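Local coordinates for outer surface protein (PDB 5IZT) that is of unknown function but probably sits at the spirochaete surface as a helical lipoprotein of the PFam54_60 family, relatives of the complement-regulator-binding protein BbCRASP-1, at residues D209-K214 against K262-G267; F218-V223 against L282-M287; N337-K342 against Q386-A391; K344-Q349 against D379-A384. All blocks are in the same frame, centred on the assembly; numbering follows the deposited sequence. Where two conformers were deposited one is given.

Contact 1. Residues D209-K214 against K262-G267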
# COMPACT_ATOMS: atom_id res chain seq x y z
N ASP A 209 -7.30 -15.96 13.39
CA ASP A 209 -6.72 -14.92 14.22
C ASP A 209 -6.14 -13.75 13.41
O ASP A 209 -5.38 -12.94 13.97
CB ASP A 209 -5.66 -15.52 15.18
CG ASP A 209 -4.39 -16.03 14.48
OD1 ASP A 209 -4.17 -15.76 13.28
OD2 ASP A 209 -3.60 -16.72 15.15
N GLN A 210 -6.48 -13.65 12.12
CA GLN A 210 -6.04 -12.57 11.22
C GLN A 210 -4.52 -12.36 11.33
O GLN A 210 -4.03 -11.24 11.51
CB GLN A 210 -6.81 -11.27 11.50
CG GLN A 210 -8.34 -11.48 11.43
CD GLN A 210 -9.15 -10.34 12.06
OE1 GLN A 210 -8.64 -9.26 12.35
NE2 GLN A 210 -10.44 -10.59 12.28
N PHE A 211 -3.78 -13.47 11.25
CA PHE A 211 -2.31 -13.47 11.27
C PHE A 211 -1.76 -12.76 12.51
O PHE A 211 -0.84 -11.95 12.43
CB PHE A 211 -1.75 -12.86 9.98
CG PHE A 211 -2.30 -13.50 8.73
CD1 PHE A 211 -1.82 -14.73 8.29
CD2 PHE A 211 -3.31 -12.87 8.00
CE1 PHE A 211 -2.35 -15.33 7.14
CE2 PHE A 211 -3.83 -13.46 6.86
CZ PHE A 211 -3.35 -14.70 6.43
N LYS A 212 -2.34 -13.09 13.67
CA LYS A 212 -2.01 -12.58 15.00
C LYS A 212 -2.34 -11.10 15.14
O LYS A 212 -1.95 -10.47 16.14
CB LYS A 212 -0.53 -12.80 15.36
CG LYS A 212 -0.05 -14.25 15.13
CD LYS A 212 -0.48 -15.20 16.23
CE LYS A 212 -0.06 -16.64 15.89
NZ LYS A 212 -0.78 -17.19 14.69
N MET A 213 -3.06 -10.51 14.18
CA MET A 213 -3.43 -9.11 14.28
C MET A 213 -4.89 -8.90 14.67
O MET A 213 -5.27 -7.75 14.97
CB MET A 213 -3.11 -8.41 12.95
CG MET A 213 -1.58 -8.28 12.77
SD MET A 213 -1.07 -7.46 11.26
CE MET A 213 -1.44 -8.79 10.09
N LYS A 214 -5.71 -9.96 14.73
CA LYS A 214 -7.08 -9.80 15.24
C LYS A 214 -7.07 -9.22 16.64
O LYS A 214 -7.88 -8.35 16.97
CB LYS A 214 -7.81 -11.14 15.26
CG LYS A 214 -9.27 -11.02 15.80
CD LYS A 214 -10.03 -12.34 15.70
CE LYS A 214 -9.67 -13.32 16.83
NZ LYS A 214 -10.15 -12.89 18.18
N LYS A 262 5.20 -13.64 4.83
CA LYS A 262 5.55 -12.29 5.27
C LYS A 262 4.46 -11.69 6.15
O LYS A 262 4.74 -11.00 7.12
CB LYS A 262 5.80 -11.38 4.07
CG LYS A 262 6.89 -11.85 3.13
CD LYS A 262 7.27 -10.76 2.11
CE LYS A 262 6.05 -10.06 1.51
NZ LYS A 262 6.43 -9.26 0.28
N ILE A 263 3.19 -11.93 5.79
CA ILE A 263 2.09 -11.39 6.60
C ILE A 263 2.09 -12.01 7.99
O ILE A 263 1.88 -11.31 9.00
CB ILE A 263 0.75 -11.59 5.87
CG1 ILE A 263 0.74 -10.82 4.54
CG2 ILE A 263 -0.45 -11.14 6.74
CD1 ILE A 263 -0.40 -11.27 3.61
N GLU A 264 2.32 -13.33 8.08
CA GLU A 264 2.39 -13.96 9.39
C GLU A 264 3.56 -13.43 10.21
O GLU A 264 3.42 -13.21 11.42
CB GLU A 264 2.48 -15.48 9.25
CG GLU A 264 2.53 -16.24 10.58
CD GLU A 264 1.18 -16.29 11.30
OE1 GLU A 264 1.16 -16.45 12.55
OE2 GLU A 264 0.14 -16.16 10.64
N GLN A 265 4.71 -13.21 9.57
CA GLN A 265 5.87 -12.68 10.29
C GLN A 265 5.58 -11.28 10.82
O GLN A 265 5.87 -10.97 11.98
CB GLN A 265 7.09 -12.66 9.37
CG GLN A 265 7.64 -14.04 9.05
CD GLN A 265 8.06 -14.78 10.32
OE1 GLN A 265 8.64 -14.20 11.23
NE2 GLN A 265 7.76 -16.07 10.37
N PHE A 266 5.02 -10.43 9.97
CA PHE A 266 4.69 -9.06 10.35
C PHE A 266 3.67 -9.04 11.48
O PHE A 266 3.82 -8.29 12.46
CB PHE A 266 4.16 -8.29 9.12
CG PHE A 266 3.97 -6.81 9.36
CD1 PHE A 266 2.81 -6.34 9.95
CD2 PHE A 266 4.94 -5.91 8.98
CE1 PHE A 266 2.63 -4.98 10.19
CE2 PHE A 266 4.78 -4.54 9.21
CZ PHE A 266 3.62 -4.08 9.81
N GLY A 267 2.62 -9.86 11.37
CA GLY A 267 1.64 -9.93 12.44
C GLY A 267 2.23 -10.39 13.77
O GLY A 267 1.87 -9.87 14.83
O HOH W 1 -2.45 -17.02 11.35

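Contact 2. Residues F218-V223 against L282-M287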
# COMPACT_ATOMS: atom_id res chain seq x y z
N PHE A 218 -4.99 -4.96 14.20
CA PHE A 218 -6.31 -4.63 13.69
C PHE A 218 -7.28 -4.26 14.80
O PHE A 218 -8.26 -3.57 14.55
CB PHE A 218 -6.87 -5.81 12.88
CG PHE A 218 -6.08 -6.10 11.62
CD1 PHE A 218 -5.49 -5.06 10.90
CD2 PHE A 218 -5.95 -7.40 11.15
CE1 PHE A 218 -4.78 -5.32 9.72
CE2 PHE A 218 -5.24 -7.68 9.98
CZ PHE A 218 -4.66 -6.63 9.26
N GLU A 219 -7.03 -4.72 16.02
CA GLU A 219 -7.90 -4.31 17.12
C GLU A 219 -7.77 -2.82 17.42
O GLU A 219 -8.71 -2.20 17.94
CB GLU A 219 -7.59 -5.13 18.37
CG GLU A 219 -8.65 -5.02 19.46
CD GLU A 219 -8.52 -6.10 20.51
OE1 GLU A 219 -7.37 -6.48 20.81
OE2 GLU A 219 -9.55 -6.57 21.03
N LEU A 220 -6.62 -2.23 17.10
CA LEU A 220 -6.31 -0.85 17.49
C LEU A 220 -6.87 0.19 16.53
O LEU A 220 -6.69 1.39 16.77
CB LEU A 220 -4.79 -0.68 17.60
CG LEU A 220 -4.18 -1.47 18.76
CD1 LEU A 220 -2.66 -1.40 18.64
CD2 LEU A 220 -4.66 -0.86 20.06
N LEU A 221 -7.50 -0.22 15.44
CA LEU A 221 -7.95 0.72 14.43
C LEU A 221 -9.39 0.43 14.03
O LEU A 221 -9.87 -0.70 14.16
CB LEU A 221 -7.05 0.66 13.19
CG LEU A 221 -5.59 1.03 13.39
CD1 LEU A 221 -4.81 0.62 12.16
CD2 LEU A 221 -5.47 2.54 13.61
N ASP A 222 -10.08 1.47 13.55
CA ASP A 222 -11.32 1.32 12.81
C ASP A 222 -11.02 1.29 11.32
O ASP A 222 -9.93 1.64 10.89
CB ASP A 222 -12.28 2.47 13.09
CG ASP A 222 -12.81 2.48 14.51
OD1 ASP A 222 -12.75 1.42 15.16
OD2 ASP A 222 -13.30 3.54 14.95
N VAL A 223 -12.03 0.93 10.52
CA VAL A 223 -11.88 1.00 9.07
C VAL A 223 -11.67 2.45 8.66
O VAL A 223 -12.39 3.35 9.12
CB VAL A 223 -13.10 0.37 8.39
CG1 VAL A 223 -13.02 0.54 6.88
CG2 VAL A 223 -13.17 -1.12 8.74
N LEU A 282 2.55 3.28 18.30
CA LEU A 282 3.47 2.91 17.23
C LEU A 282 2.82 1.91 16.28
O LEU A 282 2.93 2.04 15.06
CB LEU A 282 4.75 2.32 17.82
CG LEU A 282 5.67 1.60 16.83
CD1 LEU A 282 6.22 2.55 15.77
CD2 LEU A 282 6.82 0.85 17.55
N ILE A 283 2.16 0.90 16.83
CA ILE A 283 1.48 -0.09 16.01
C ILE A 283 0.44 0.58 15.11
O ILE A 283 0.34 0.26 13.92
CB ILE A 283 0.83 -1.17 16.90
CG1 ILE A 283 1.87 -1.95 17.68
CG2 ILE A 283 0.01 -2.16 16.06
CD1 ILE A 283 1.23 -2.92 18.74
N ARG A 284 -0.33 1.51 15.67
CA ARG A 284 -1.30 2.26 14.86
C ARG A 284 -0.60 2.99 13.71
O ARG A 284 -1.04 2.89 12.55
CB ARG A 284 -2.06 3.27 15.73
CG ARG A 284 -3.10 2.66 16.67
CD ARG A 284 -3.92 3.71 17.42
NE ARG A 284 -4.91 3.05 18.28
CZ ARG A 284 -4.87 3.05 19.61
NH1 ARG A 284 -3.90 3.68 20.25
NH2 ARG A 284 -5.83 2.43 20.30
N GLU A 285 0.46 3.75 14.01
CA GLU A 285 1.16 4.49 12.95
C GLU A 285 1.71 3.54 11.88
O GLU A 285 1.66 3.86 10.69
CB GLU A 285 2.30 5.33 13.52
CG GLU A 285 1.89 6.46 14.47
CD GLU A 285 3.07 7.41 14.79
OE1 GLU A 285 3.90 7.08 15.67
OE2 GLU A 285 3.18 8.47 14.13
N LEU A 286 2.26 2.39 12.28
CA LEU A 286 2.80 1.45 11.29
C LEU A 286 1.70 0.95 10.37
O LEU A 286 1.85 0.95 9.14
CB LEU A 286 3.49 0.25 11.96
CG LEU A 286 4.78 0.59 12.73
CD1 LEU A 286 5.18 -0.61 13.58
CD2 LEU A 286 5.89 0.96 11.76
N MET A 287 0.59 0.48 10.95
CA MET A 287 -0.47 -0.08 10.12
C MET A 287 -1.15 0.99 9.28
O MET A 287 -1.48 0.76 8.11
CB MET A 287 -1.51 -0.81 10.99
CG MET A 287 -2.64 -1.42 10.15
SD MET A 287 -2.07 -2.61 8.89
CE MET A 287 -1.45 -3.95 9.92

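Contact 3. Residues N337-K342 against Q386-A391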
# COMPACT_ATOMS: atom_id res chain seq x y z
N ASN A 337 5.27 5.41 -12.30
CA ASN A 337 6.55 4.90 -11.80
C ASN A 337 6.80 5.32 -10.36
O ASN A 337 7.38 4.56 -9.57
CB ASN A 337 7.69 5.41 -12.68
CG ASN A 337 7.77 4.68 -13.99
OD1 ASN A 337 7.26 3.58 -14.12
ND2 ASN A 337 8.43 5.29 -14.96
N GLN A 338 6.38 6.53 -10.00
CA GLN A 338 6.59 7.03 -8.65
C GLN A 338 5.75 6.26 -7.64
O GLN A 338 6.26 5.91 -6.57
CB GLN A 338 6.27 8.52 -8.59
CG GLN A 338 6.24 9.05 -7.17
CD GLN A 338 6.40 10.54 -7.08
OE1 GLN A 338 6.50 11.23 -8.09
NE2 GLN A 338 6.43 11.06 -5.85
N ILE A 339 4.47 6.01 -7.93
CA ILE A 339 3.66 5.28 -6.95
C ILE A 339 4.13 3.83 -6.85
O ILE A 339 4.12 3.24 -5.77
CB ILE A 339 2.15 5.37 -7.27
CG1 ILE A 339 1.77 4.64 -8.56
CG2 ILE A 339 1.71 6.82 -7.38
CD1 ILE A 339 0.24 4.57 -8.81
N LEU A 340 4.56 3.24 -7.97
CA LEU A 340 5.11 1.89 -7.91
C LEU A 340 6.37 1.85 -7.07
O LEU A 340 6.58 0.92 -6.27
CB LEU A 340 5.40 1.38 -9.32
CG LEU A 340 4.17 0.96 -10.10
CD1 LEU A 340 4.54 0.77 -11.58
CD2 LEU A 340 3.65 -0.34 -9.48
N ASP A 341 7.23 2.85 -7.24
CA ASP A 341 8.50 2.86 -6.53
C ASP A 341 8.31 3.10 -5.04
O ASP A 341 9.01 2.51 -4.20
CB ASP A 341 9.41 3.93 -7.12
CG ASP A 341 10.68 4.12 -6.32
OD1 ASP A 341 11.53 3.21 -6.34
OD2 ASP A 341 10.82 5.18 -5.68
N LYS A 342 7.38 3.99 -4.68
CA LYS A 342 7.20 4.29 -3.26
C LYS A 342 6.37 3.22 -2.56
O LYS A 342 6.61 2.94 -1.37
CB LYS A 342 6.58 5.67 -3.08
CG LYS A 342 7.49 6.79 -3.56
CD LYS A 342 8.77 6.84 -2.73
CE LYS A 342 9.71 7.94 -3.20
NZ LYS A 342 10.90 8.01 -2.28
N GLN A 386 3.29 9.05 2.34
CA GLN A 386 3.05 10.43 1.94
C GLN A 386 3.43 10.66 0.48
O GLN A 386 2.77 11.43 -0.22
CB GLN A 386 3.84 11.36 2.87
CG GLN A 386 3.77 12.83 2.53
CD GLN A 386 2.39 13.42 2.77
OE1 GLN A 386 1.60 12.89 3.55
NE2 GLN A 386 2.10 14.53 2.10
N SER A 387 4.49 9.99 0.01
CA SER A 387 4.90 10.18 -1.38
C SER A 387 3.88 9.61 -2.34
O SER A 387 3.62 10.19 -3.41
CB SER A 387 6.27 9.55 -1.62
OG SER A 387 6.74 9.87 -2.91
N VAL A 388 3.29 8.45 -2.01
CA VAL A 388 2.26 7.88 -2.87
C VAL A 388 1.04 8.80 -2.90
O VAL A 388 0.46 9.06 -3.96
CB VAL A 388 1.88 6.46 -2.41
CG1 VAL A 388 0.70 5.94 -3.25
CG2 VAL A 388 3.07 5.50 -2.57
N LEU A 389 0.67 9.32 -1.73
CA LEU A 389 -0.45 10.25 -1.61
C LEU A 389 -0.22 11.52 -2.44
O LEU A 389 -1.13 11.99 -3.13
CB LEU A 389 -0.65 10.61 -0.13
CG LEU A 389 -1.73 11.65 0.14
CD1 LEU A 389 -3.05 11.09 -0.36
CD2 LEU A 389 -1.79 12.02 1.62
N GLU A 390 0.98 12.10 -2.35
CA GLU A 390 1.26 13.30 -3.12
C GLU A 390 1.22 13.02 -4.62
O GLU A 390 0.72 13.84 -5.40
CB GLU A 390 2.61 13.89 -2.70
CG GLU A 390 2.58 14.46 -1.29
CD GLU A 390 3.94 14.92 -0.79
OE1 GLU A 390 4.93 14.80 -1.54
OE2 GLU A 390 4.02 15.38 0.37
N ALA A 391 1.72 11.87 -5.05
CA ALA A 391 1.62 11.53 -6.47
C ALA A 391 0.17 11.38 -6.89
O ALA A 391 -0.24 11.87 -7.94
CB ALA A 391 2.41 10.25 -6.75

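Contact 4. Residues K344-Q349 against D379-A384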
# COMPACT_ATOMS: atom_id res chain seq x y z
N LYS A 344 6.73 0.08 -3.39
CA LYS A 344 7.81 -0.89 -3.20
C LYS A 344 8.72 -0.49 -2.04
O LYS A 344 9.23 -1.36 -1.31
CB LYS A 344 8.63 -1.03 -4.49
N GLU A 345 8.96 0.81 -1.85
CA GLU A 345 9.80 1.25 -0.74
C GLU A 345 9.19 0.89 0.62
O GLU A 345 9.92 0.48 1.53
CB GLU A 345 10.07 2.76 -0.83
CG GLU A 345 11.00 3.30 0.25
CD GLU A 345 12.37 2.63 0.26
OE1 GLU A 345 12.76 2.04 -0.77
OE2 GLU A 345 13.06 2.72 1.30
N TRP A 346 7.87 1.05 0.78
CA TRP A 346 7.23 0.61 2.01
C TRP A 346 7.46 -0.87 2.24
O TRP A 346 7.82 -1.30 3.35
CB TRP A 346 5.72 0.91 1.99
CG TRP A 346 5.07 0.76 3.32
CD1 TRP A 346 4.75 1.76 4.20
CD2 TRP A 346 4.68 -0.47 3.97
NE1 TRP A 346 4.18 1.23 5.34
CE2 TRP A 346 4.13 -0.13 5.22
CE3 TRP A 346 4.72 -1.82 3.59
CZ2 TRP A 346 3.65 -1.10 6.11
CZ3 TRP A 346 4.24 -2.78 4.47
CH2 TRP A 346 3.71 -2.41 5.71
N SER A 347 7.24 -1.67 1.19
CA SER A 347 7.43 -3.12 1.28
C SER A 347 8.88 -3.46 1.61
O SER A 347 9.14 -4.40 2.37
CB SER A 347 7.01 -3.76 -0.05
OG SER A 347 6.74 -5.14 0.11
N ARG A 348 9.84 -2.69 1.07
CA ARG A 348 11.24 -2.91 1.38
C ARG A 348 11.53 -2.67 2.85
O ARG A 348 12.31 -3.41 3.47
CB ARG A 348 12.12 -2.01 0.50
CG ARG A 348 13.61 -2.16 0.76
CD ARG A 348 14.44 -1.32 -0.22
NE ARG A 348 14.63 0.05 0.24
CZ ARG A 348 15.70 0.47 0.91
NH1 ARG A 348 16.69 -0.37 1.18
NH2 ARG A 348 15.79 1.74 1.29
N GLN A 349 10.93 -1.64 3.43
CA GLN A 349 11.07 -1.41 4.87
C GLN A 349 10.45 -2.55 5.68
O GLN A 349 11.03 -3.00 6.67
CB GLN A 349 10.45 -0.07 5.26
CG GLN A 349 11.06 1.13 4.52
CD GLN A 349 12.50 1.39 4.93
OE1 GLN A 349 12.85 1.26 6.10
NE2 GLN A 349 13.34 1.79 3.97
N ASP A 379 9.77 6.33 10.09
CA ASP A 379 9.79 7.51 9.24
C ASP A 379 9.87 7.14 7.76
O ASP A 379 9.22 7.78 6.92
CB ASP A 379 10.97 8.42 9.63
CG ASP A 379 10.74 9.12 10.95
OD1 ASP A 379 9.69 9.79 11.11
OD2 ASP A 379 11.57 8.94 11.87
N ASN A 380 10.66 6.12 7.43
CA ASN A 380 10.73 5.67 6.04
C ASN A 380 9.37 5.19 5.55
O ASN A 380 8.99 5.44 4.39
CB ASN A 380 11.76 4.56 5.90
CG ASN A 380 13.18 5.02 6.08
OD1 ASN A 380 13.54 6.19 5.85
ND2 ASN A 380 14.03 4.10 6.50
N MET A 381 8.63 4.46 6.39
CA MET A 381 7.32 3.97 5.97
C MET A 381 6.32 5.11 5.82
O MET A 381 5.56 5.15 4.84
CB MET A 381 6.81 2.95 6.98
CG MET A 381 7.60 1.65 6.94
SD MET A 381 7.17 0.52 8.30
CE MET A 381 7.43 -1.07 7.50
N GLN A 382 6.31 6.06 6.76
CA GLN A 382 5.42 7.20 6.65
C GLN A 382 5.80 8.11 5.48
O GLN A 382 4.91 8.65 4.80
CB GLN A 382 5.40 7.97 7.97
CG GLN A 382 4.64 7.21 9.09
CD GLN A 382 4.64 7.94 10.42
OE1 GLN A 382 5.64 8.56 10.80
NE2 GLN A 382 3.52 7.87 11.13
N ASN A 383 7.09 8.24 5.19
CA ASN A 383 7.51 9.06 4.05
C ASN A 383 7.11 8.41 2.74
O ASN A 383 6.71 9.09 1.78
CB ASN A 383 9.03 9.29 4.11
CG ASN A 383 9.44 10.26 5.22
OD1 ASN A 383 8.62 11.07 5.66
ND2 ASN A 383 10.70 10.21 5.65
N ALA A 384 7.17 7.07 2.67
CA ALA A 384 6.70 6.38 1.47
C ALA A 384 5.19 6.57 1.29
O ALA A 384 4.74 6.83 0.16
CB ALA A 384 7.06 4.90 1.53

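Contact 1. Residues D209-K214 against K262-G267
Phe211 and Lys212 stand at the tip of a turn and meet Ile263, Glu264 and Gly267 on helix 260-274. Ile263 lays its CG2 over one face of the Phe211 ring. This is a CH-pi contact, with Ile263 CG2 3.9 Å from the centroid of the Phe211 ring and offset toward the rim. Glu264 OE2 comes to the edge of the same ring, in its plane, 3.4 Å from Phe211 CD1. The other oxygen of the carboxylate, Glu264 OE1, takes a salt bridge from Lys212 NZ at 3.0 Å, on its syn lone pair. Gly267, with no side chain, lets the backbone of the turn come close. Gly267 CA donates a C-H...O contact to Phe211 O at 3.2 Å. Met213 CG packs on Gly267 CA at 3.6 Å.

The second shell fixes the polar end. Lys212 bends at chi2 (-79°) and again at chi4, and NZ also bridges to Asp209 OD2 at 2.9 Å. The lysine thus lies between two carboxylates, and its charge probably eases their repulsion. A water donates to both Asp209 OD1 and Glu264 OE2. Further out, Tyr253 of helix 243-255 meets the Phe211 ring edge-to-face, and Thr207 OG1 is hydrogen-bonded to Phe211 N.

The turn from Gln210 to Met213 is closed by Met213 N to Gln210 O at 2.9 Å. This is a type I' beta turn docked on a helix through a glycine contact, with an Asp209-Lys212-Glu264 salt-bridge network along one side.

Contact 2. Residues F218-V223 against L282-M287
Leu220 and Arg284 make the polar link of this contact. Arg284 NE donates to Leu220 O at 2.9 Å, with an N-H...O angle of 163°. The oxygen lies in the guanidinium plane, and the donor lies in the carbonyl plane on a lone pair. The arginine chain is extended from CG to NE, with chi2 at -175° and chi3 at 179°. It reaches from the helix to a loop carbonyl.

The same two residues also pack against each other. Leu220 CD2 lies over one face of the guanidinium, 3.5 Å from Arg284 NH2. The two side chains cross at about a right angle.

A second group of contacts is apolar. Leu220 CD1 touches Ile283 CG2 at 3.8 Å. Leu221 splits its branches between two partners. Leu221 CD1 meets Met287 CG at 3.6 Å, while CD2 rests against the arginine stem at Arg284 CG.

A sulfur contact completes the set. Met287 bends at chi2 and chi3, and its CE comes to 3.6 Å from Phe218 CE1. Met287 SD lies 5.2 Å from the centroid of the Phe218 ring in an oblique Met-aromatic contact. Phe252 of helix 243-255 also touches Met287, and Tyr274 of helix 260-274 touches both Leu220 and Ile283.

Here an irregular segment of the loop before helix 243-255 lies against one face of helix 280-316. Phe218 and Leu221 are buried against the helices of this all-helical domain, Leu220 lies nearer the border, and an arginine there holds a main-chain carbonyl.

Contact 3. Residues N337-K342 against Q386-A391
Ile339 and Ala391 meet in the tight, buried part of this contact, with Ile339 CG2 3.6 Å from Ala391 CB. The isoleucine has CG1 between the backbone N and the carbonyl carbon (chi1 67°). That leaves CG2 beside the backbone N, where it reaches the alanine. One turn further on, Val388 CG2 rests on Lys342 CB, also at 3.6 Å. Ile339 CB and Val388 CG1 are farther apart, at 4.3 Å, though these two residues have the closest CA atoms across the contact, 5.0 Å apart. Helix 280-316 adjoins this side: Ala300 touches Ile339, and Ser296 touches Val388.

The two segments belong to helices 322-359 and 366-395, which form an antiparallel helix pair. Their local axes approach to 8.8 Å and cross at -164°. Small residues, Ser387 and Ala391, face the partner helix, which is consistent with this close spacing. Segment 337-342 falls in a predicted coiled coil.

Toward the more open side the contact becomes polar. Gln338 is extended beyond CG, and its NE2 donates to Ser387 OG at 3.2 Å, with an N-H...O angle of 154°. The oxygen lies near the amide plane. Lys342 CG sits equally near Ser387 OG, and the chain carries on past the serine with NZ leading away from the other helix.

Contact 4. Residues K344-Q349 against D379-A384
Trp346 and Met381 lie at the centre of the antiparallel pair of helices 322-359 and 366-395, whose local axes approach to 8.7 Å and cross at -163°. The methionine crosses the indole obliquely. Met381 CG sits over the face of the five-membered ring of Trp346, 4.1 Å from its centroid, in a CH-pi contact. Met381 SD stands oblique to the same ring, a Met-aromatic contact, and CE extends over the rim of the six-membered ring. The indole NE1 is hydrogen-bonded to Ser289 of helix 280-316, which ties the ring to a third helix. Ala384 CB packs against Trp346 CB at 4.2 Å.

Gln349 and Asn380 cross at about a right angle, their amide planes 63° apart. Asn380 ND2 donates to Gln349 OE1 at 3.1 Å, coming from above the carbonyl plane, with a C=O...N angle of 98°. Gln349 bends at chi2, and its NE2 is held by Glu345 OE2 at 2.8 Å, which helps fix the rotation of the amide. Arg348 grips that carboxylate side-on: NE donates to Glu345 OE1, and NH2 donates to Glu345 OE2 at 2.9 Å.

Overall arrangement
The chain runs from helix 179-197 into a long loop that carries the first segments of contacts 1 and 2. Contact 1 closes this loop onto helix 260-274, and contact 2 closes it onto helix 280-316. Their segments alternate along the chain, so the two contacts cross. They touch where Met213 meets Phe218 and Met287. Contacts 3 and 4 come later and both join helix 322-359 to helix 366-395, with contact 4 nested inside contact 3. Glu285 of contact 2 probably hydrogen-bonds Gln382 of contact 4, and Phe266 of contact 1 packs on Trp346. Contact 3 touches contact 4 but neither of the first two.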